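Local coordinates for protein CbbY (Rhodobacter sphaeroides, PDB 4UAS), which dephosphorylates the Rubisco inhibitor xylulose-1,5-bisphosphate with high selectivity, as a magnesium-dependent phosphatase of the haloacid dehalogenase superfamily, at residues L93-I97 against D212-E216. Numbering follows the deposited sequence.
Sequences LRPGI and DSFAE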
loop_
_atom_site.group_PDB
_atom_site.type_symbol
_atom_site.label_atom_id
_atom_site.label_comp_id
_atom_site.label_asym_id
_atom_site.label_seq_id
_atom_site.Cartn_x
_atom_site.Cartn_y
_atom_site.Cartn_z
ATOM N N LEU A 93 -10.741 -3.273 -7.244
ATOM C CA LEU A 93 -9.918 -2.054 -7.386
ATOM C C LEU A 93 -10.697 -0.804 -7.076
ATOM O O LEU A 93 -11.911 -0.718 -7.331
ATOM C CB LEU A 93 -9.366 -1.938 -8.811
ATOM C CG LEU A 93 -8.479 -3.089 -9.257
ATOM C CD1 LEU A 93 -8.234 -3.025 -10.752
ATOM C CD2 LEU A 93 -7.151 -3.023 -8.476
ATOM N N ARG A 94 -10.042 0.229 -6.552
ATOM C CA ARG A 94 -10.667 1.516 -6.372
ATOM C C ARG A 94 -11.092 2.092 -7.737
ATOM O O ARG A 94 -10.434 1.868 -8.759
ATOM C CB ARG A 94 -9.752 2.474 -5.645
ATOM C CG ARG A 94 -9.576 2.106 -4.166
ATOM C CD ARG A 94 -8.913 3.239 -3.363
ATOM N NE ARG A 94 -9.767 4.426 -3.316
ATOM C CZ ARG A 94 -9.359 5.612 -2.940
ATOM N NH1 ARG A 94 -8.116 5.812 -2.498
ATOM N NH2 ARG A 94 -10.204 6.661 -3.044
ATOM N N PRO A 95 -12.161 2.881 -7.750
ATOM C CA PRO A 95 -12.559 3.526 -8.980
ATOM C C PRO A 95 -11.430 4.293 -9.646
ATOM O O PRO A 95 -10.651 5.003 -8.988
ATOM C CB PRO A 95 -13.687 4.446 -8.604
ATOM C CG PRO A 95 -14.246 3.862 -7.342
ATOM C CD PRO A 95 -13.104 3.188 -6.663
ATOM N N GLY A 96 -11.337 4.164 -10.969
ATOM C CA GLY A 96 -10.365 4.873 -11.756
ATOM C C GLY A 96 -9.026 4.150 -11.980
ATOM O O GLY A 96 -8.258 4.524 -12.841
ATOM N N ILE A 97 -8.700 3.204 -11.105
ATOM C CA ILE A 97 -7.382 2.586 -11.138
ATOM C C ILE A 97 -7.165 1.680 -12.368
ATOM O O ILE A 97 -6.173 1.828 -13.102
ATOM C CB ILE A 97 -7.150 1.781 -9.825
ATOM C CG1 ILE A 97 -7.015 2.675 -8.564
ATOM C CG2 ILE A 97 -5.975 0.819 -9.978
ATOM C CD1 ILE A 97 -5.802 3.575 -8.619
ATOM N N ASP A 212 -11.269 13.165 -4.262
ATOM C CA ASP A 212 -12.166 12.249 -3.627
ATOM C C ASP A 212 -12.154 10.857 -4.201
ATOM O O ASP A 212 -12.485 9.875 -3.523
ATOM C CB ASP A 212 -13.612 12.801 -3.665
ATOM C CG ASP A 212 -13.868 14.002 -2.766
ATOM O OD1 ASP A 212 -13.074 14.256 -1.861
ATOM O OD2 ASP A 212 -14.906 14.678 -2.994
ATOM N N SER A 213 -11.770 10.730 -5.475
ATOM C CA SER A 213 -11.694 9.469 -6.160
ATOM C C SER A 213 -10.637 9.543 -7.244
ATOM O O SER A 213 -10.542 10.560 -7.908
ATOM C CB SER A 213 -13.024 9.168 -6.866
ATOM O OG SER A 213 -12.949 7.970 -7.637
ATOM N N PHE A 214 -9.877 8.455 -7.449
ATOM C CA PHE A 214 -8.983 8.390 -8.605
ATOM C C PHE A 214 -9.735 8.438 -9.960
ATOM O O PHE A 214 -9.119 8.717 -10.981
ATOM C CB PHE A 214 -8.004 7.245 -8.548
ATOM C CG PHE A 214 -7.027 7.360 -7.382
ATOM C CD1 PHE A 214 -6.095 8.370 -7.339
ATOM C CD2 PHE A 214 -7.010 6.410 -6.378
ATOM C CE1 PHE A 214 -5.171 8.419 -6.346
ATOM C CE2 PHE A 214 -6.078 6.467 -5.371
ATOM C CZ PHE A 214 -5.164 7.510 -5.307
ATOM N N ALA A 215 -11.041 8.202 -9.967
ATOM C CA ALA A 215 -11.857 8.326 -11.196
ATOM C C ALA A 215 -11.914 9.777 -11.579
ATOM O O ALA A 215 -12.320 10.011 -12.720
ATOM C CB ALA A 215 -13.228 7.746 -10.990
ATOM N N GLU A 216 -11.531 10.734 -10.723
ATOM C CA GLU A 216 -11.527 12.162 -11.039
ATOM C C GLU A 216 -10.235 12.587 -11.682
ATOM O O GLU A 216 -10.036 13.765 -11.961
ATOM C CB GLU A 216 -11.810 12.976 -9.818
ATOM C CG GLU A 216 -13.157 12.692 -9.211
ATOM C CD GLU A 216 -13.385 13.239 -7.789
ATOM O OE1 GLU A 216 -12.473 13.520 -7.044
ATOM O OE2 GLU A 216 -14.509 13.179 -7.322
HETATM O O HOH W 1 -10.595 5.936 -6.409
HETATM O O HOH W 2 -8.326 7.317 -13.284
#
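Phe-214 meets Arg-94 and Ile-97 with the CD2/CE2 side of its ring, joining the loop that leads into helix 97-107 to the turn that follows strand 209-210. Arg-94 reaches over with NH1 3.6 Å from CE2 of Phe-214. The ring carbon CD2 lies over one face of the guanidinium, near its rim, and the two planes stand 53° apart, so this is an oblique contact and not a flat stack. A kink at chi3 (65°) bends the arginine chain on its way to Gly-11 O and Ser-194 O, both hydrogen-bonded by NH1. Alongside the ring runs Ile-97, whose CD1 comes 3.8 Å from Phe-214 CD2. Pro-95 sets its CB against Ala-215 CB (4.1 Å) and Ser-213 OG. In Ser-213, chi1 of 176° swings OG beside the carbonyl carbon, where it accepts from Ala-215 N at 3.0 Å, an ST turn. With an alanine at Ser-213, Ala-215 N would probably lose this acceptor. At Gly-96, the N-cap residue, a CB would strike Ala-215 N and Phe-214 C. No direct hydrogen bond crosses; one water links Pro-95 O to Phe-214 N, a second Gly-96 O to Phe-214 O. The loops therefore meet through van der Waals packing, arginine against ring included, and two bridging waters, while NH1 ties Arg-94 to Gly-11, next to the magnesium ligand Asp-10.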